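Local coordinates for kinesin-like protein Nod (Drosophila melanogaster, PDB 3DC4) that binds microtubules and hydrolyses ATP through its kinesin motor domain, and is required to segregate non-exchange chromosomes during meiosis, at residues I26-A31 with F63-A68; N146-Q151 with S230-S235; F308-S313 with L323-F328. One frame throughout, in Å; residues are numbered along the deposited sequence.

Contact 1: I26-A31 with F63-A68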
ATOM      1  N   ILE A  26      -7.236  -2.384   8.325  1.00 17.68           N
ATOM      2  CA  ILE A  26      -7.532  -3.314   7.247  1.00 18.57           C
ATOM      3  C   ILE A  26      -8.848  -2.960   6.564  1.00 17.73           C
ATOM      4  O   ILE A  26      -9.887  -2.787   7.212  1.00 15.52           O
ATOM      5  CB  ILE A  26      -7.600  -4.763   7.767  1.00 21.65           C
ATOM      6  CG1 ILE A  26      -6.214  -5.176   8.278  1.00 23.20           C
ATOM      7  CG2 ILE A  26      -8.055  -5.709   6.645  1.00 20.86           C
ATOM      8  CD1 ILE A  26      -6.139  -6.543   8.888  1.00 30.71           C
ATOM      9  N   ALA A  27      -8.787  -2.841   5.244  1.00 14.63           N
ATOM     10  CA  ALA A  27      -9.957  -2.511   4.456  1.00 15.53           C
ATOM     11  C   ALA A  27     -10.117  -3.536   3.342  1.00 15.74           C
ATOM     12  O   ALA A  27      -9.137  -4.142   2.904  1.00 14.82           O
ATOM     13  CB  ALA A  27      -9.799  -1.125   3.852  1.00 16.48           C
ATOM     14  N   VAL A  28     -11.354  -3.728   2.897  1.00 13.41           N
ATOM     15  CA  VAL A  28     -11.651  -4.641   1.806  1.00 15.01           C
ATOM     16  C   VAL A  28     -12.444  -3.879   0.760  1.00 15.65           C
ATOM     17  O   VAL A  28     -13.351  -3.104   1.082  1.00 16.07           O
ATOM     18  CB  VAL A  28     -12.494  -5.853   2.267  1.00 15.83           C
ATOM     19  CG1 VAL A  28     -12.779  -6.768   1.076  1.00 18.68           C
ATOM     20  CG2 VAL A  28     -11.735  -6.630   3.338  1.00 23.60           C
ATOM     21  N   ARG A  29     -12.085  -4.098  -0.499  1.00 15.16           N
ATOM     22  CA  ARG A  29     -12.783  -3.460  -1.603  1.00 14.82           C
ATOM     23  C   ARG A  29     -13.234  -4.518  -2.592  1.00 15.85           C
ATOM     24  O   ARG A  29     -12.419  -5.272  -3.124  1.00 15.14           O
ATOM     25  CB  ARG A  29     -11.884  -2.452  -2.329  1.00 13.15           C
ATOM     26  CG  ARG A  29     -12.654  -1.632  -3.380  1.00 13.95           C
ATOM     27  CD  ARG A  29     -11.772  -0.626  -4.140  1.00 13.85           C
ATOM     28  NE  ARG A  29     -12.601   0.373  -4.830  1.00 14.74           N
ATOM     29  CZ  ARG A  29     -12.131   1.371  -5.568  1.00 16.54           C
ATOM     30  NH1 ARG A  29     -10.822   1.510  -5.726  1.00 16.14           N
ATOM     31  NH2 ARG A  29     -12.967   2.241  -6.125  1.00 20.23           N
ATOM     32  N   GLU A  30     -14.537  -4.565  -2.832  1.00 16.17           N
ATOM     33  CA  GLU A  30     -15.119  -5.516  -3.764  1.00 17.89           C
ATOM     34  C   GLU A  30     -14.921  -4.987  -5.180  1.00 17.33           C
ATOM     35  O   GLU A  30     -15.240  -3.835  -5.459  1.00 16.67           O
ATOM     36  CB  GLU A  30     -16.617  -5.673  -3.482  1.00 19.35           C
ATOM     37  CG  GLU A  30     -17.365  -6.513  -4.512  1.00 20.84           C
ATOM     38  CD  GLU A  30     -18.866  -6.541  -4.255  1.00 25.11           C
ATOM     39  OE1 GLU A  30     -19.444  -5.460  -4.033  1.00 25.17           O
ATOM     40  OE2 GLU A  30     -19.465  -7.636  -4.284  1.00 28.92           O
ATOM     41  N   ALA A  31     -14.377  -5.816  -6.066  1.00 18.90           N
ATOM     42  CA  ALA A  31     -14.161  -5.399  -7.450  1.00 19.49           C
ATOM     43  C   ALA A  31     -15.518  -5.376  -8.168  1.00 22.13           C
ATOM     44  O   ALA A  31     -16.488  -5.987  -7.703  1.00 19.68           O
ATOM     45  CB  ALA A  31     -13.208  -6.370  -8.149  1.00 19.21           C
ATOM     46  N   PHE A  63     -16.861 -11.656   8.087  1.00 19.89           N
ATOM     47  CA  PHE A  63     -15.588 -10.959   8.222  1.00 19.28           C
ATOM     48  C   PHE A  63     -15.787  -9.541   8.740  1.00 19.44           C
ATOM     49  O   PHE A  63     -16.698  -8.829   8.300  1.00 19.40           O
ATOM     50  CB  PHE A  63     -14.888 -10.920   6.866  1.00 18.96           C
ATOM     51  CG  PHE A  63     -14.461 -12.268   6.380  1.00 18.90           C
ATOM     52  CD1 PHE A  63     -13.295 -12.854   6.855  1.00 19.38           C
ATOM     53  CD2 PHE A  63     -15.237 -12.965   5.467  1.00 18.02           C
ATOM     54  CE1 PHE A  63     -12.910 -14.121   6.429  1.00 20.37           C
ATOM     55  CE2 PHE A  63     -14.862 -14.231   5.035  1.00 18.52           C
ATOM     56  CZ  PHE A  63     -13.694 -14.809   5.516  1.00 17.54           C
ATOM     57  N   HIS A  64     -14.928  -9.138   9.673  1.00 19.09           N
ATOM     58  CA  HIS A  64     -15.008  -7.800  10.252  1.00 20.70           C
ATOM     59  C   HIS A  64     -13.683  -7.074  10.178  1.00 18.89           C
ATOM     60  O   HIS A  64     -12.694  -7.516  10.752  1.00 19.26           O
ATOM     61  CB  HIS A  64     -15.430  -7.864  11.717  1.00 24.24           C
ATOM     62  CG  HIS A  64     -16.721  -8.577  11.939  1.00 27.29           C
ATOM     63  ND1 HIS A  64     -16.791  -9.932  12.177  1.00 32.04           N
ATOM     64  CD2 HIS A  64     -17.997  -8.126  11.940  1.00 31.05           C
ATOM     65  CE1 HIS A  64     -18.056 -10.286  12.314  1.00 30.12           C
ATOM     66  NE2 HIS A  64     -18.809  -9.210  12.173  1.00 32.09           N
ATOM     67  N   PHE A  65     -13.671  -5.946   9.487  1.00 17.29           N
ATOM     68  CA  PHE A  65     -12.452  -5.163   9.371  1.00 19.82           C
ATOM     69  C   PHE A  65     -12.720  -3.717   9.755  1.00 18.62           C
ATOM     70  O   PHE A  65     -13.675  -3.431  10.471  1.00 19.73           O
ATOM     71  CB  PHE A  65     -11.934  -5.251   7.949  1.00 22.51           C
ATOM     72  CG  PHE A  65     -11.726  -6.657   7.489  1.00 26.80           C
ATOM     73  CD1 PHE A  65     -10.854  -7.494   8.171  1.00 30.31           C
ATOM     74  CD2 PHE A  65     -12.427  -7.159   6.403  1.00 29.71           C
ATOM     75  CE1 PHE A  65     -10.681  -8.816   7.781  1.00 31.68           C
ATOM     76  CE2 PHE A  65     -12.260  -8.485   6.005  1.00 32.07           C
ATOM     77  CZ  PHE A  65     -11.385  -9.310   6.698  1.00 29.94           C
ATOM     78  N   ASP A  66     -11.877  -2.805   9.290  1.00 17.58           N
ATOM     79  CA  ASP A  66     -12.060  -1.395   9.611  1.00 17.64           C
ATOM     80  C   ASP A  66     -12.867  -0.684   8.542  1.00 18.28           C
ATOM     81  O   ASP A  66     -13.459   0.364   8.798  1.00 19.82           O
ATOM     82  CB  ASP A  66     -10.712  -0.704   9.752  1.00 18.92           C
ATOM     83  CG  ASP A  66      -9.906  -1.257  10.905  1.00 21.62           C
ATOM     84  OD1 ASP A  66      -8.854  -1.880  10.651  1.00 19.00           O
ATOM     85  OD2 ASP A  66     -10.335  -1.087  12.065  1.00 24.73           O
ATOM     86  N   HIS A  67     -12.875  -1.257   7.342  1.00 17.58           N
ATOM     87  CA  HIS A  67     -13.592  -0.686   6.206  1.00 20.16           C
ATOM     88  C   HIS A  67     -14.016  -1.799   5.264  1.00 19.46           C
ATOM     89  O   HIS A  67     -13.233  -2.696   4.977  1.00 20.14           O
ATOM     90  CB  HIS A  67     -12.685   0.272   5.421  1.00 22.42           C
ATOM     91  CG  HIS A  67     -12.180   1.432   6.220  1.00 23.90           C
ATOM     92  ND1 HIS A  67     -12.982   2.497   6.572  1.00 24.10           N
ATOM     93  CD2 HIS A  67     -10.957   1.694   6.743  1.00 24.99           C
ATOM     94  CE1 HIS A  67     -12.277   3.363   7.277  1.00 26.11           C
ATOM     95  NE2 HIS A  67     -11.045   2.900   7.395  1.00 24.42           N
ATOM     96  N   ALA A  68     -15.257  -1.752   4.796  1.00 20.56           N
ATOM     97  CA  ALA A  68     -15.749  -2.741   3.840  1.00 20.30           C
ATOM     98  C   ALA A  68     -16.419  -1.922   2.737  1.00 23.16           C
ATOM     99  O   ALA A  68     -17.522  -1.395   2.920  1.00 24.47           O
ATOM    100  CB  ALA A  68     -16.751  -3.695   4.500  1.00 21.05           C
TER
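Ala27 and Val28 of strand 23-30 run parallel to His67 and Ala68, joined by the bond from Val28 N to His67 O (3.0 Å); at the start of this pairing Ile26 O takes Asp66 N at 2.9 Å and, weakly, His67 N. The side chain of Asp66 adds to the same pairing: its first torsion sets CG beside its own backbone N (chi1 -64°), and OD1 turns its anti lone pair to Ile26 N, a nearly straight bond of 2.9 Å (N-H...O 164°). Both backbone polar atoms of Ile26 are therefore gripped by Asp66. On one face of the sheet Ala27 CB lies 3.6 Å from His67 CB, an approach that suits a methyl group, and meets the imidazole at its edge. Phe65 packs with the other face, where Ile26 crosses its ring obliquely and brings CG2 to 3.7 Å from Phe65 CD1; Val28 lies on the same side. A beta-branched residue suits position 26, since its CG2 methyl can be offered to the ring. Helix 319-335 closes over this side, and its Lys333 forms a salt bridge with Asp66 OD1. With one carboxylate oxygen shared between a backbone N-H and a lysine, Asp66 is probably kept ionised; it ties this strand pair to helix 319-335 by charge, while Ile26 and Phe65 pack on the same helix.

Contact 2: N146-Q151 with S230-S235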
ATOM      1  N   ASN A 146       6.300  27.856   8.398  1.00 83.88           N
ATOM      2  CA  ASN A 146       7.285  26.824   8.161  1.00 82.46           C
ATOM      3  C   ASN A 146       8.513  26.937   9.046  1.00 80.68           C
ATOM      4  O   ASN A 146       9.117  28.010   9.162  1.00 81.00           O
ATOM      5  CB  ASN A 146       7.728  26.905   6.703  1.00 83.60           C
ATOM      6  CG  ASN A 146       8.248  28.287   6.345  1.00 84.36           C
ATOM      7  OD1 ASN A 146       7.612  29.306   6.616  1.00 84.99           O
ATOM      8  ND2 ASN A 146       9.444  28.328   5.774  1.00 84.95           N
ATOM      9  N   LYS A 147       8.923  25.808   9.611  1.00 77.95           N
ATOM     10  CA  LYS A 147      10.094  25.793  10.467  1.00 74.95           C
ATOM     11  C   LYS A 147      11.291  25.645   9.543  1.00 71.77           C
ATOM     12  O   LYS A 147      12.232  26.433   9.559  1.00 72.09           O
ATOM     13  CB  LYS A 147      10.037  24.608  11.427  1.00 76.65           C
ATOM     14  CG  LYS A 147      10.998  24.722  12.590  1.00 78.02           C
ATOM     15  CD  LYS A 147      10.229  24.918  13.898  1.00 79.08           C
ATOM     16  CE  LYS A 147      10.875  25.967  14.796  1.00 79.56           C
ATOM     17  NZ  LYS A 147      12.352  25.756  14.932  1.00 80.44           N
ATOM     18  N   ASP A 148      11.226  24.604   8.727  1.00 66.91           N
ATOM     19  CA  ASP A 148      12.236  24.293   7.727  1.00 62.24           C
ATOM     20  C   ASP A 148      11.507  24.136   6.394  1.00 58.00           C
ATOM     21  O   ASP A 148      10.281  24.215   6.355  1.00 58.91           O
ATOM     22  CB  ASP A 148      12.943  22.986   8.078  1.00 63.26           C
ATOM     23  CG  ASP A 148      11.971  21.838   8.233  1.00 64.95           C
ATOM     24  OD1 ASP A 148      11.249  21.510   7.251  1.00 66.10           O
ATOM     25  OD2 ASP A 148      11.939  21.284   9.359  1.00 66.22           O
ATOM     26  N   ALA A 149      12.244  23.893   5.312  1.00 51.80           N
ATOM     27  CA  ALA A 149      11.623  23.718   4.005  1.00 45.47           C
ATOM     28  C   ALA A 149      11.407  22.231   3.779  1.00 42.23           C
ATOM     29  O   ALA A 149      12.164  21.404   4.291  1.00 39.14           O
ATOM     30  CB  ALA A 149      12.516  24.290   2.899  1.00 44.62           C
ATOM     31  N   ILE A 150      10.378  21.893   3.010  1.00 38.64           N
ATOM     32  CA  ILE A 150      10.068  20.500   2.721  1.00 35.35           C
ATOM     33  C   ILE A 150      10.234  20.230   1.237  1.00 32.89           C
ATOM     34  O   ILE A 150       9.899  21.069   0.408  1.00 31.75           O
ATOM     35  CB  ILE A 150       8.611  20.163   3.109  1.00 37.36           C
ATOM     36  CG1 ILE A 150       8.358  20.504   4.578  1.00 38.77           C
ATOM     37  CG2 ILE A 150       8.335  18.696   2.834  1.00 37.12           C
ATOM     38  CD1 ILE A 150       9.241  19.753   5.550  1.00 39.43           C
ATOM     39  N   GLN A 151      10.773  19.064   0.905  1.00 29.66           N
ATOM     40  CA  GLN A 151      10.930  18.683  -0.491  1.00 28.88           C
ATOM     41  C   GLN A 151      10.306  17.312  -0.665  1.00 25.62           C
ATOM     42  O   GLN A 151      10.406  16.466   0.222  1.00 24.51           O
ATOM     43  CB  GLN A 151      12.402  18.652  -0.891  1.00 31.45           C
ATOM     44  CG  GLN A 151      13.059  20.025  -0.838  1.00 38.43           C
ATOM     45  CD  GLN A 151      14.425  20.027  -1.475  1.00 41.75           C
ATOM     46  OE1 GLN A 151      15.361  19.399  -0.973  1.00 46.17           O
ATOM     47  NE2 GLN A 151      14.549  20.721  -2.596  1.00 43.08           N
ATOM     48  N   SER A 230      13.021  16.873   4.895  1.00 22.39           N
ATOM     49  CA  SER A 230      13.388  18.171   5.450  1.00 25.51           C
ATOM     50  C   SER A 230      14.802  17.965   5.963  1.00 25.84           C
ATOM     51  O   SER A 230      15.301  16.839   5.981  1.00 24.38           O
ATOM     52  CB  SER A 230      12.484  18.568   6.619  1.00 24.76           C
ATOM     53  OG  SER A 230      12.913  17.955   7.823  1.00 31.05           O
ATOM     54  N   LYS A 231      15.434  19.046   6.402  1.00 26.87           N
ATOM     55  CA  LYS A 231      16.797  18.983   6.906  1.00 27.18           C
ATOM     56  C   LYS A 231      16.942  18.002   8.064  1.00 26.16           C
ATOM     57  O   LYS A 231      17.988  17.380   8.226  1.00 24.90           O
ATOM     58  CB  LYS A 231      17.243  20.376   7.361  1.00 30.28           C
ATOM     59  CG  LYS A 231      18.710  20.475   7.718  1.00 34.31           C
ATOM     60  CD  LYS A 231      19.117  21.918   8.013  1.00 35.96           C
ATOM     61  CE  LYS A 231      18.338  22.486   9.186  1.00 36.39           C
ATOM     62  NZ  LYS A 231      18.779  23.862   9.512  1.00 40.66           N
ATOM     63  N   THR A 232      15.890  17.846   8.859  1.00 26.58           N
ATOM     64  CA  THR A 232      15.955  16.958  10.012  1.00 29.60           C
ATOM     65  C   THR A 232      14.969  15.796   9.997  1.00 30.05           C
ATOM     66  O   THR A 232      15.039  14.919  10.857  1.00 30.98           O
ATOM     67  CB  THR A 232      15.708  17.738  11.303  1.00 30.92           C
ATOM     68  OG1 THR A 232      14.322  18.086  11.373  1.00 34.14           O
ATOM     69  CG2 THR A 232      16.540  19.018  11.325  1.00 31.78           C
ATOM     70  N   HIS A 233      14.054  15.787   9.034  1.00 30.35           N
ATOM     71  CA  HIS A 233      13.045  14.732   8.956  1.00 31.55           C
ATOM     72  C   HIS A 233      12.889  14.094   7.586  1.00 29.17           C
ATOM     73  O   HIS A 233      13.114  14.725   6.551  1.00 26.98           O
ATOM     74  CB  HIS A 233      11.672  15.264   9.386  1.00 36.76           C
ATOM     75  CG  HIS A 233      11.490  15.352  10.869  1.00 43.42           C
ATOM     76  ND1 HIS A 233      11.619  14.261  11.699  1.00 45.99           N
ATOM     77  CD2 HIS A 233      11.148  16.394  11.665  1.00 46.06           C
ATOM     78  CE1 HIS A 233      11.363  14.626  12.944  1.00 48.00           C
ATOM     79  NE2 HIS A 233      11.074  15.913  12.950  1.00 48.04           N
ATOM     80  N   HIS A 234      12.475  12.834   7.602  1.00 26.83           N
ATOM     81  CA  HIS A 234      12.244  12.058   6.392  1.00 25.12           C
ATOM     82  C   HIS A 234      11.102  11.093   6.677  1.00 23.81           C
ATOM     83  O   HIS A 234      11.246  10.160   7.477  1.00 23.36           O
ATOM     84  CB  HIS A 234      13.503  11.275   6.009  1.00 21.96           C
ATOM     85  CG  HIS A 234      13.334  10.387   4.813  1.00 20.20           C
ATOM     86  ND1 HIS A 234      14.312   9.509   4.402  1.00 21.81           N
ATOM     87  CD2 HIS A 234      12.308  10.244   3.938  1.00 19.57           C
ATOM     88  CE1 HIS A 234      13.899   8.863   3.326  1.00 21.44           C
ATOM     89  NE2 HIS A 234      12.687   9.291   3.023  1.00 20.44           N
ATOM     90  N   SER A 235       9.960  11.335   6.045  1.00 22.19           N
ATOM     91  CA  SER A 235       8.811  10.463   6.226  1.00 23.34           C
ATOM     92  C   SER A 235       8.461   9.892   4.866  1.00 22.15           C
ATOM     93  O   SER A 235       8.690  10.522   3.831  1.00 20.74           O
ATOM     94  CB  SER A 235       7.626  11.226   6.827  1.00 22.27           C
ATOM     95  OG  SER A 235       7.331  12.403   6.095  1.00 27.13           O
TER
HETATM   96  O   HOH W   1      13.014  20.366  11.478  1.00 54.36           O
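Ser230 CB is the point on which two side chains of the 146-151 loop converge: Asp148 OD1 lies 3.3 Å from it and Ile150 CD1 3.6 Å. The carboxylate meets the serine through this carbon rather than through the hydroxyl, for Ser230 OG stands 3.8 Å from Asp148 OD2. Asp148 gets there with CG held between its backbone N and carbonyl carbon (chi1 56°). Its polar link to the turn is through water: one molecule donates to Asp148 OD2 at 2.5 Å and also hydrogen-bonds Thr232 OG1 at 2.6 Å, bridging the two segments where no direct hydrogen bond does. An acid and a threonine suit this solvent-accessible place because both can hold a water between them.

The next shell fixes the serine. Ser230 OG accepts from His233 N at 2.7 Å and from Thr232 N at 3.2 Å, an ST turn and ST motif combined, while Ser230 N bonds to His233 O across the same turn. A small hydroxyl residue fits, since chi1 82° sets OG between the backbone N and the carbonyl carbon, from where it meets both N-H groups. An alanine here would keep the contacts of CB but would probably deprive the N-H groups of Thr232 and His233 of their shared acceptor, making the turn less firmly held.

The turn closes a beta hairpin, joining strand 220-229 to its antiparallel partner 234-241 at the ends of these strands, on the protein surface. The 146-151 loop, arriving from helix 127-141, passes beside it and leads into strand 151-160, which pairs with 220-229; there Ile150 also packs on Val228.

Contact 3: F308-S313 with L323-F328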
ATOM      1  N   PHE A 308      -3.890  -2.050   5.163  1.00 13.11           N
ATOM      2  CA  PHE A 308      -4.084  -3.115   4.179  1.00 14.42           C
ATOM      3  C   PHE A 308      -5.340  -2.876   3.370  1.00 14.60           C
ATOM      4  O   PHE A 308      -6.367  -2.481   3.922  1.00 15.19           O
ATOM      5  CB  PHE A 308      -4.268  -4.468   4.873  1.00 16.38           C
ATOM      6  CG  PHE A 308      -3.020  -5.038   5.462  1.00 16.77           C
ATOM      7  CD1 PHE A 308      -2.169  -5.817   4.683  1.00 19.65           C
ATOM      8  CD2 PHE A 308      -2.719  -4.842   6.804  1.00 19.79           C
ATOM      9  CE1 PHE A 308      -1.038  -6.406   5.240  1.00 19.59           C
ATOM     10  CE2 PHE A 308      -1.591  -5.425   7.374  1.00 17.26           C
ATOM     11  CZ  PHE A 308      -0.747  -6.210   6.585  1.00 17.42           C
ATOM     12  N   LEU A 309      -5.267  -3.120   2.069  1.00 13.66           N
ATOM     13  CA  LEU A 309      -6.439  -2.991   1.216  1.00 13.90           C
ATOM     14  C   LEU A 309      -6.579  -4.318   0.499  1.00 13.79           C
ATOM     15  O   LEU A 309      -5.820  -4.619  -0.432  1.00 15.04           O
ATOM     16  CB  LEU A 309      -6.291  -1.865   0.186  1.00 14.35           C
ATOM     17  CG  LEU A 309      -7.477  -1.710  -0.784  1.00 15.62           C
ATOM     18  CD1 LEU A 309      -8.763  -1.418  -0.007  1.00 16.81           C
ATOM     19  CD2 LEU A 309      -7.198  -0.557  -1.755  1.00 18.94           C
ATOM     20  N   ALA A 310      -7.525  -5.127   0.964  1.00 12.96           N
ATOM     21  CA  ALA A 310      -7.797  -6.434   0.367  1.00 13.56           C
ATOM     22  C   ALA A 310      -8.767  -6.218  -0.771  1.00 13.12           C
ATOM     23  O   ALA A 310      -9.860  -5.707  -0.568  1.00 14.77           O
ATOM     24  CB  ALA A 310      -8.436  -7.364   1.394  1.00 14.00           C
ATOM     25  N   CYS A 311      -8.361  -6.588  -1.971  1.00 12.53           N
ATOM     26  CA  CYS A 311      -9.230  -6.445  -3.121  1.00 13.37           C
ATOM     27  C   CYS A 311      -9.746  -7.842  -3.422  1.00 14.62           C
ATOM     28  O   CYS A 311      -8.955  -8.782  -3.504  1.00 13.76           O
ATOM     29  CB  CYS A 311      -8.441  -5.905  -4.316  1.00 14.88           C
ATOM     30  SG  CYS A 311      -7.858  -4.150  -4.083  1.00 17.87           S
ATOM     31  N   ILE A 312     -11.059  -7.970  -3.595  1.00 14.26           N
ATOM     32  CA  ILE A 312     -11.681  -9.267  -3.853  1.00 13.61           C
ATOM     33  C   ILE A 312     -12.659  -9.276  -5.012  1.00 14.61           C
ATOM     34  O   ILE A 312     -13.329  -8.286  -5.299  1.00 15.65           O
ATOM     35  CB  ILE A 312     -12.449  -9.763  -2.617  1.00 12.36           C
ATOM     36  CG1 ILE A 312     -13.549  -8.759  -2.249  1.00 12.68           C
ATOM     37  CG2 ILE A 312     -11.485  -9.958  -1.451  1.00 11.59           C
ATOM     38  CD1 ILE A 312     -14.421  -9.183  -1.073  1.00 15.01           C
ATOM     39  N   SER A 313     -12.730 -10.429  -5.661  1.00 15.99           N
ATOM     40  CA  SER A 313     -13.628 -10.637  -6.777  1.00 18.00           C
ATOM     41  C   SER A 313     -15.012 -10.998  -6.240  1.00 16.17           C
ATOM     42  O   SER A 313     -15.137 -11.674  -5.220  1.00 17.71           O
ATOM     43  CB  SER A 313     -13.107 -11.785  -7.639  1.00 18.34           C
ATOM     44  OG  SER A 313     -14.026 -12.085  -8.664  1.00 18.66           O
ATOM     45  N   LEU A 323     -11.737 -16.055  -0.412  1.00 16.53           N
ATOM     46  CA  LEU A 323     -11.670 -16.523   0.975  1.00 15.73           C
ATOM     47  C   LEU A 323     -10.254 -16.424   1.530  1.00 15.07           C
ATOM     48  O   LEU A 323     -10.052 -16.055   2.690  1.00 16.96           O
ATOM     49  CB  LEU A 323     -12.157 -17.975   1.073  1.00 15.97           C
ATOM     50  CG  LEU A 323     -13.678 -18.112   0.923  1.00 13.97           C
ATOM     51  CD1 LEU A 323     -14.090 -19.581   0.896  1.00 15.61           C
ATOM     52  CD2 LEU A 323     -14.355 -17.396   2.088  1.00 17.93           C
ATOM     53  N   SER A 324      -9.269 -16.774   0.713  1.00 14.76           N
ATOM     54  CA  SER A 324      -7.873 -16.728   1.145  1.00 15.42           C
ATOM     55  C   SER A 324      -7.473 -15.304   1.506  1.00 15.04           C
ATOM     56  O   SER A 324      -6.828 -15.053   2.528  1.00 13.51           O
ATOM     57  CB  SER A 324      -6.965 -17.270   0.034  1.00 16.54           C
ATOM     58  OG  SER A 324      -7.214 -18.649  -0.197  1.00 18.78           O
ATOM     59  N   THR A 325      -7.891 -14.376   0.660  1.00 14.58           N
ATOM     60  CA  THR A 325      -7.593 -12.969   0.855  1.00 13.80           C
ATOM     61  C   THR A 325      -8.262 -12.425   2.120  1.00 15.07           C
ATOM     62  O   THR A 325      -7.637 -11.710   2.906  1.00 15.18           O
ATOM     63  CB  THR A 325      -8.059 -12.172  -0.379  1.00 15.12           C
ATOM     64  OG1 THR A 325      -7.259 -12.524  -1.515  1.00 16.32           O
ATOM     65  CG2 THR A 325      -7.930 -10.689  -0.142  1.00 13.62           C
ATOM     66  N   LEU A 326      -9.521 -12.794   2.332  1.00 12.43           N
ATOM     67  CA  LEU A 326     -10.238 -12.328   3.512  1.00 14.83           C
ATOM     68  C   LEU A 326      -9.693 -12.972   4.792  1.00 16.15           C
ATOM     69  O   LEU A 326      -9.591 -12.302   5.823  1.00 17.69           O
ATOM     70  CB  LEU A 326     -11.748 -12.585   3.351  1.00 12.65           C
ATOM     71  CG  LEU A 326     -12.362 -11.791   2.191  1.00 15.87           C
ATOM     72  CD1 LEU A 326     -13.756 -12.290   1.866  1.00 14.32           C
ATOM     73  CD2 LEU A 326     -12.390 -10.309   2.552  1.00 16.24           C
ATOM     74  N   ARG A 327      -9.330 -14.253   4.732  1.00 16.10           N
ATOM     75  CA  ARG A 327      -8.790 -14.919   5.915  1.00 17.05           C
ATOM     76  C   ARG A 327      -7.481 -14.236   6.324  1.00 18.11           C
ATOM     77  O   ARG A 327      -7.212 -14.054   7.511  1.00 18.28           O
ATOM     78  CB  ARG A 327      -8.579 -16.421   5.646  1.00 18.60           C
ATOM     79  CG  ARG A 327      -9.892 -17.215   5.643  1.00 20.33           C
ATOM     80  CD  ARG A 327      -9.687 -18.659   5.219  1.00 22.14           C
ATOM     81  NE  ARG A 327      -8.740 -19.351   6.085  1.00 25.09           N
ATOM     82  CZ  ARG A 327      -9.051 -19.911   7.248  1.00 28.02           C
ATOM     83  NH1 ARG A 327     -10.296 -19.877   7.700  1.00 29.61           N
ATOM     84  NH2 ARG A 327      -8.105 -20.496   7.966  1.00 30.83           N
ATOM     85  N   PHE A 328      -6.678 -13.833   5.347  1.00 17.07           N
ATOM     86  CA  PHE A 328      -5.436 -13.153   5.686  1.00 16.84           C
ATOM     87  C   PHE A 328      -5.750 -11.838   6.401  1.00 18.19           C
ATOM     88  O   PHE A 328      -5.051 -11.457   7.346  1.00 17.58           O
ATOM     89  CB  PHE A 328      -4.590 -12.870   4.440  1.00 19.49           C
ATOM     90  CG  PHE A 328      -3.362 -12.060   4.733  1.00 20.61           C
ATOM     91  CD1 PHE A 328      -2.210 -12.660   5.241  1.00 19.59           C
ATOM     92  CD2 PHE A 328      -3.394 -10.678   4.593  1.00 20.16           C
ATOM     93  CE1 PHE A 328      -1.118 -11.885   5.612  1.00 19.91           C
ATOM     94  CE2 PHE A 328      -2.316  -9.900   4.959  1.00 19.98           C
ATOM     95  CZ  PHE A 328      -1.170 -10.504   5.472  1.00 18.95           C
TER
HETATM   96  O   HOH W   2      -8.552 -11.423  -3.675  1.00 12.54           O
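Thr325 and Ile312, the two residues most covered by this contact, meet through methyl groups: Thr325 CG2 lies 3.9 Å from Ile312 CG2 and 3.7 Å from Ala310 CB. The first torsion of Thr325 puts CG2 anti to the backbone N and OG1 beside it (chi1 -67°), which parts the two branches by chemistry. The methyl enters the apolar layer, while OG1 bonds to Glu321 O one turn back in its own helix and shares a water with Cys311 O. That water donates to Cys311 O at 2.7 Å and lies at the same distance from Thr325 OG1. Threonine is apt here, being able to pack on a sheet and satisfy polar groups at once, and the small Ala310 lets the helix come near.

Ile312 CG2 also receives Leu326, the third residue by buried area, whose CD2 reaches it at 4.1 Å with the two side chains crossing at about a right angle. Earlier on the strand, Phe308 meets Phe328 of the helix, which turns its ring edge to the Phe308 face, an offset edge-to-face pair with planes at 70° and centroids 5.8 Å apart.

This is a helix packed on the central sheet of the kinesin motor domain, with Cys311 beside Thr106 of the predicted ATP-binding loop. The segment axes approach to 8.5 Å at 162°. Strand 305-312 lies between 23-30 and 96-101, and helix 319-335 packs along one face, nearly antiparallel to the strand. Leu326 reaches on to Leu56 and Val58 of strand 55-58, and Phe328 packs on helix 267-279.

Overall arrangement
Contacts 1 and 3 are one continuous region of the motor domain, their centres about 8 Å apart. Strands 23-30 and 305-312 are neighbours in the central sheet, with probable hydrogen bonds from Ala310 N to Ala27 O and from Arg29 N to Ala310 O, both 2.7 Å; Phe65 of contact 1 also packs against Leu326 of contact 3. Arg29, next to the contact-making Val28, lines the ADP pocket, although the side chain of Val28 is about 12 Å from ADP; that of Cys311 is about 6 Å from ADP and about 9 Å from the magnesium ion. Contact 2 is on the opposite side of the chain's centre, about 34 and 37 Å between centres from contacts 1 and 3, yet it reaches the same sheet.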